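Local coordinates for protein cytochrome P450 (Bacillus megaterium, PDB 5L92) that binds heme and the steroid corticosterone and, as a cytochrome P450, oxidises steroids, probably as a monooxygenase using molecular oxygen, at residues G54-E57 with V58-K62; N34-P37 with V38-D41. All coordinates share one frame; numbering follows the deposited sequence.

In the fold
From the N terminus, the chain leaves helix 26-33 and enters contact 2, where residues 34-37 turn directly into edge strand 38-41. An antiparallel strand, 46-49, follows and leads into helix 52-60, whose last turns make contact 1. Each contact is continuous in sequence, so neither closes a long loop; they come in series and neither nest nor cross. Their centres are 16 Å apart and their nearest atoms about 6 Å, so they do not touch. Contact 2 joins helix 26-33 to the outer edge of the five-stranded mixed sheet, while contact 1 sets helix 52-60 against strand 294-296 of that sheet, where Val58 and Leu59 touch the heme-binding Arg294.

Contact 1: G54-E57 with V58-K62; sequences GVKE and VLEQK
Helix 52-60, the B helix of the cytochrome P450 fold, places Lys56 and Glu60 one turn apart just before the chain leaves helical geometry at Gln61. Four consecutive i to i+4 backbone bonds define these turns, from Val58 N to Gly54 O at 2.9 Å through to Gln61 N to Glu57 O at 3.0 Å. The N-H...O angle falls steadily along the series and reaches 147° in the last, evidence that the helix is ending. Lys56 sends CG anti to its backbone N (chi1 174°), and the chain then bends at chi3 and chi4, which bring the ammonium back to the carboxylate. The salt bridge from Lys56 NZ to Glu60 OE1 is long, 3.9 Å, whereas the aliphatic part lies nearer, Lys56 CG being 3.5 Å from Glu60 OE2. That second oxygen has a stronger partner, Arg347 NH1, so the carboxylate is shared by two cations. With an alanine here, Arg347 would be likely to lose its carboxylate mate and the bent end of Lys56 to be set free to turn. Glu57 and Gln61 instead run alongside each other in the same direction, their carboxylate and amide planes 32° apart, with Glu57 CG 3.3 Å from Gln61 OE1. On the buried side Val55 CG1 meets Leu59 CD1 at 4.2 Å. Leu59 also packs on Arg294, a heme-binding residue, and its side chain comes about 5 Å from the heme itself, consistent with Leu59 belonging to the second shell of the heme site. Past the helix, Gln61 is the centre of an inverse gamma turn, in which Lys62 N makes a weak 2.9 Å hydrogen bond to Glu60 O.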
ATOM      1  N   GLY A  54       1.004   2.226 -21.061  1.00 31.36           N
ATOM      2  CA  GLY A  54       1.319   3.556 -20.563  1.00 30.73           C
ATOM      3  C   GLY A  54       1.767   3.544 -19.114  1.00 29.66           C
ATOM      4  O   GLY A  54       2.764   4.186 -18.752  1.00 28.33           O
ATOM      5  N   VAL A  55       1.026   2.834 -18.257  1.00 27.95           N
ATOM      6  CA  VAL A  55       1.426   2.747 -16.855  1.00 28.16           C
ATOM      7  C   VAL A  55       2.819   2.138 -16.755  1.00 29.57           C
ATOM      8  O   VAL A  55       3.700   2.658 -16.051  1.00 28.34           O
ATOM      9  CB  VAL A  55       0.389   1.948 -16.041  1.00 27.21           C
ATOM     10  CG1 VAL A  55       0.924   1.628 -14.650  1.00 27.30           C
ATOM     11  CG2 VAL A  55      -0.932   2.709 -15.920  1.00 25.61           C
ATOM     12  N   LYS A  56       3.054   1.047 -17.492  1.00 30.08           N
ATOM     13  CA  LYS A  56       4.355   0.395 -17.500  1.00 32.23           C
ATOM     14  C   LYS A  56       5.461   1.357 -17.925  1.00 32.79           C
ATOM     15  O   LYS A  56       6.513   1.419 -17.287  1.00 32.15           O
ATOM     16  CB  LYS A  56       4.316  -0.812 -18.438  1.00 37.19           C
ATOM     17  CG  LYS A  56       5.685  -1.500 -18.626  1.00 45.09           C
ATOM     18  CD  LYS A  56       5.575  -2.844 -19.368  1.00 53.40           C
ATOM     19  CE  LYS A  56       5.491  -2.660 -20.881  1.00 60.29           C
ATOM     20  NZ  LYS A  56       6.842  -2.349 -21.431  1.00 69.15           N
ATOM     21  N   GLU A  57       5.239   2.103 -19.020  1.00 32.97           N
ATOM     22  CA  GLU A  57       6.261   2.996 -19.542  1.00 34.41           C
ATOM     23  C   GLU A  57       6.575   4.123 -18.563  1.00 32.43           C
ATOM     24  O   GLU A  57       7.744   4.462 -18.351  1.00 32.56           O
ATOM     25  CB  GLU A  57       5.807   3.554 -20.885  1.00 39.20           C
ATOM     26  CG  GLU A  57       6.874   4.258 -21.675  1.00 49.95           C
ATOM     27  CD  GLU A  57       6.526   4.335 -23.162  1.00 70.86           C
ATOM     28  OE1 GLU A  57       5.339   4.131 -23.515  1.00 73.65           O
ATOM     29  OE2 GLU A  57       7.439   4.584 -23.981  1.00 75.45           O
ATOM     30  N   VAL A  58       5.544   4.711 -17.957  1.00 29.31           N
ATOM     31  CA  VAL A  58       5.753   5.790 -17.002  1.00 29.14           C
ATOM     32  C   VAL A  58       6.588   5.314 -15.839  1.00 29.32           C
ATOM     33  O   VAL A  58       7.503   6.025 -15.391  1.00 28.40           O
ATOM     34  CB  VAL A  58       4.411   6.374 -16.526  1.00 27.26           C
ATOM     35  CG1 VAL A  58       4.610   7.224 -15.228  1.00 26.98           C
ATOM     36  CG2 VAL A  58       3.783   7.223 -17.667  1.00 26.93           C
ATOM     37  N   LEU A  59       6.279   4.117 -15.305  1.00 28.44           N
ATOM     38  CA  LEU A  59       7.003   3.611 -14.143  1.00 28.79           C
ATOM     39  C   LEU A  59       8.393   3.075 -14.484  1.00 30.45           C
ATOM     40  O   LEU A  59       9.272   3.108 -13.626  1.00 29.76           O
ATOM     41  CB  LEU A  59       6.190   2.528 -13.425  1.00 28.82           C
ATOM     42  CG  LEU A  59       4.900   2.942 -12.738  1.00 28.53           C
ATOM     43  CD1 LEU A  59       4.255   1.740 -12.086  1.00 29.83           C
ATOM     44  CD2 LEU A  59       5.115   4.081 -11.727  1.00 29.27           C
ATOM     45  N   GLU A  60       8.623   2.568 -15.697  1.00 31.66           N
ATOM     46  CA  GLU A  60       9.973   2.111 -16.035  1.00 34.31           C
ATOM     47  C   GLU A  60      10.905   3.279 -16.360  1.00 33.13           C
ATOM     48  O   GLU A  60      12.108   3.209 -16.093  1.00 33.99           O
ATOM     49  CB  GLU A  60       9.955   1.152 -17.221  1.00 36.67           C
ATOM     50  CG  GLU A  60       9.677  -0.276 -16.822  1.00 41.26           C
ATOM     51  CD  GLU A  60       9.426  -1.194 -18.012  1.00 48.98           C
ATOM     52  OE1 GLU A  60       9.630  -0.767 -19.176  1.00 51.42           O
ATOM     53  OE2 GLU A  60       9.016  -2.352 -17.781  1.00 50.64           O
ATOM     54  N   GLN A  61      10.383   4.351 -16.945  1.00 33.06           N
ATOM     55  CA  GLN A  61      11.246   5.422 -17.437  1.00 34.76           C
ATOM     56  C   GLN A  61      11.511   6.443 -16.328  1.00 34.47           C
ATOM     57  O   GLN A  61      11.037   7.582 -16.337  1.00 33.33           O
ATOM     58  CB  GLN A  61      10.643   6.045 -18.681  1.00 35.97           C
ATOM     59  CG  GLN A  61      10.675   5.113 -19.875  1.00 39.92           C
ATOM     60  CD  GLN A  61      10.539   5.872 -21.166  1.00 47.81           C
ATOM     61  OE1 GLN A  61       9.447   6.298 -21.534  1.00 50.26           O
ATOM     62  NE2 GLN A  61      11.657   6.079 -21.847  1.00 53.95           N
ATOM     63  N   LYS A  62      12.317   5.976 -15.375  1.00 34.22           N
ATOM     64  CA  LYS A  62      12.681   6.698 -14.151  1.00 35.40           C
ATOM     65  C   LYS A  62      13.396   8.011 -14.427  1.00 36.89           C
ATOM     66  O   LYS A  62      13.301   8.941 -13.620  1.00 37.71           O
ATOM     67  CB  LYS A  62      13.606   5.819 -13.306  1.00 37.99           C
ATOM     68  CG  LYS A  62      14.868   5.422 -14.144  1.00 38.93           C
ATOM     69  CD  LYS A  62      15.622   4.221 -13.663  1.00 41.39           C
ATOM     70  CE  LYS A  62      16.780   3.929 -14.591  1.00 40.24           C
ATOM     71  NZ  LYS A  62      16.510   2.779 -15.461  1.00 53.45           N
TER

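Contact 2: N34-P37 with V38-D41; sequences NTAP and VQWD
Val38 opens the strand with its branched side chain starting beside the carbonyl of Pro37, Val38 CG2 lying 3.6 Å from Pro37 C. The torsion explains which methyl is there: CG1 lies anti to the backbone N (chi1 169°), which leaves CG2 beside that N and therefore next to the preceding carbonyl. The packing proper of this side chain is on His51, Ala303 and Trp47. Ala36 O is close to Val38 N, at 3.1 Å, but the poor angle rules out a hydrogen bond. The bend itself shows in the Pro37 backbone, whose psi of -14° contrasts with the extended torsions from Val38 onward; Pro37 CB is 3.4 Å from Val38 N, the short distance expected of neighbouring residues at such a psi. Strand 38-41 is the outermost of the mixed sheet of the P450 fold and pairs antiparallel with 46-49 as a beta hairpin; backbone hydrogen bonds join Pro37 to Phe50 and Gln39 to Asp48. Gln39 comes next and carries its side chain back to the corner. Its CG sits between the backbone N and the carbonyl carbon (chi1 76°), and the chain runs extended alongside the Ala36 carbonyl, with Gln39 CG 4.0 Å and Gln39 CD 3.9 Å from Ala36 O. The CB of Ala36 points toward the strand. Further along, Trp40 meets Trp47 of the partner strand edge-to-face, and Asp41 OD2 accepts a hydrogen bond from Arg44 N in the hairpin turn.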
ATOM      1  N   ASN A  34     -10.671   2.953 -23.275  1.00 39.14           N
ATOM      2  CA  ASN A  34     -11.181   2.660 -24.613  1.00 42.55           C
ATOM      3  C   ASN A  34     -11.375   3.899 -25.478  1.00 42.70           C
ATOM      4  O   ASN A  34     -11.773   3.761 -26.639  1.00 43.47           O
ATOM      5  CB  ASN A  34     -12.487   1.883 -24.508  1.00 40.84           C
ATOM      6  CG  ASN A  34     -12.241   0.431 -24.260  1.00 44.45           C
ATOM      7  OD1 ASN A  34     -11.359  -0.166 -24.874  1.00 46.68           O
ATOM      8  ND2 ASN A  34     -12.977  -0.148 -23.326  1.00 49.02           N
ATOM      9  N   THR A  35     -11.032   5.082 -24.972  1.00 40.90           N
ATOM     10  CA  THR A  35     -11.195   6.307 -25.739  1.00 42.96           C
ATOM     11  C   THR A  35      -9.875   7.073 -25.820  1.00 41.93           C
ATOM     12  O   THR A  35      -9.310   7.241 -26.907  1.00 44.60           O
ATOM     13  CB  THR A  35     -12.321   7.168 -25.144  1.00 43.10           C
ATOM     14  OG1 THR A  35     -12.012   7.589 -23.814  1.00 44.36           O
ATOM     15  CG2 THR A  35     -13.597   6.384 -25.099  1.00 47.56           C
ATOM     16  N   ALA A  36      -9.361   7.510 -24.674  1.00 39.63           N
ATOM     17  CA  ALA A  36      -8.140   8.311 -24.617  1.00 37.36           C
ATOM     18  C   ALA A  36      -7.392   7.929 -23.339  1.00 34.82           C
ATOM     19  O   ALA A  36      -7.550   8.566 -22.289  1.00 33.19           O
ATOM     20  CB  ALA A  36      -8.456   9.809 -24.640  1.00 40.30           C
ATOM     21  N   PRO A  37      -6.560   6.886 -23.395  1.00 33.70           N
ATOM     22  CA  PRO A  37      -5.916   6.395 -22.176  1.00 32.77           C
ATOM     23  C   PRO A  37      -4.866   7.343 -21.595  1.00 30.75           C
ATOM     24  O   PRO A  37      -4.438   7.128 -20.462  1.00 28.94           O
ATOM     25  CB  PRO A  37      -5.282   5.080 -22.633  1.00 32.04           C
ATOM     26  CG  PRO A  37      -5.010   5.311 -24.096  1.00 33.28           C
ATOM     27  CD  PRO A  37      -6.229   6.041 -24.558  1.00 33.71           C
ATOM     28  N   VAL A  38      -4.421   8.350 -22.337  1.00 32.03           N
ATOM     29  CA  VAL A  38      -3.527   9.391 -21.830  1.00 31.58           C
ATOM     30  C   VAL A  38      -4.260  10.700 -22.015  1.00 32.36           C
ATOM     31  O   VAL A  38      -4.531  11.095 -23.149  1.00 34.00           O
ATOM     32  CB  VAL A  38      -2.180   9.410 -22.560  1.00 31.92           C
ATOM     33  CG1 VAL A  38      -1.346  10.672 -22.209  1.00 32.10           C
ATOM     34  CG2 VAL A  38      -1.411   8.146 -22.236  1.00 32.53           C
ATOM     35  N   GLN A  39      -4.595  11.385 -20.925  1.00 32.54           N
ATOM     36  CA  GLN A  39      -5.302  12.636 -21.137  1.00 33.05           C
ATOM     37  C   GLN A  39      -5.132  13.607 -19.987  1.00 31.45           C
ATOM     38  O   GLN A  39      -5.010  13.225 -18.814  1.00 29.94           O
ATOM     39  CB  GLN A  39      -6.789  12.403 -21.440  1.00 36.11           C
ATOM     40  CG  GLN A  39      -7.728  12.051 -20.320  1.00 40.91           C
ATOM     41  CD  GLN A  39      -9.153  11.815 -20.866  1.00 47.87           C
ATOM     42  OE1 GLN A  39      -9.641  10.675 -20.942  1.00 45.61           O
ATOM     43  NE2 GLN A  39      -9.796  12.891 -21.301  1.00 47.21           N
ATOM     44  N   TRP A  40      -5.050  14.877 -20.376  1.00 29.70           N
ATOM     45  CA  TRP A  40      -4.888  15.957 -19.425  1.00 29.20           C
ATOM     46  C   TRP A  40      -6.236  16.239 -18.788  1.00 29.98           C
ATOM     47  O   TRP A  40      -7.242  16.441 -19.488  1.00 28.88           O
ATOM     48  CB  TRP A  40      -4.345  17.202 -20.115  1.00 29.40           C
ATOM     49  CG  TRP A  40      -4.239  18.412 -19.216  1.00 29.25           C
ATOM     50  CD1 TRP A  40      -5.057  19.514 -19.205  1.00 29.04           C
ATOM     51  CD2 TRP A  40      -3.243  18.648 -18.227  1.00 28.63           C
ATOM     52  NE1 TRP A  40      -4.629  20.412 -18.263  1.00 28.90           N
ATOM     53  CE2 TRP A  40      -3.516  19.914 -17.647  1.00 28.38           C
ATOM     54  CE3 TRP A  40      -2.150  17.919 -17.765  1.00 28.45           C
ATOM     55  CZ2 TRP A  40      -2.739  20.460 -16.631  1.00 28.32           C
ATOM     56  CZ3 TRP A  40      -1.361  18.480 -16.723  1.00 30.37           C
ATOM     57  CH2 TRP A  40      -1.663  19.731 -16.186  1.00 28.84           C
ATOM     58  N   ASP A  41      -6.260  16.220 -17.466  1.00 29.15           N
ATOM     59  CA  ASP A  41      -7.441  16.597 -16.708  1.00 30.42           C
ATOM     60  C   ASP A  41      -7.277  18.019 -16.199  1.00 30.01           C
ATOM     61  O   ASP A  41      -6.429  18.289 -15.339  1.00 28.62           O
ATOM     62  CB  ASP A  41      -7.708  15.670 -15.529  1.00 32.26           C
ATOM     63  CG  ASP A  41      -9.083  15.881 -14.990  1.00 34.52           C
ATOM     64  OD1 ASP A  41     -10.045  15.550 -15.727  1.00 37.52           O
ATOM     65  OD2 ASP A  41      -9.208  16.462 -13.903  1.00 34.53           O
TER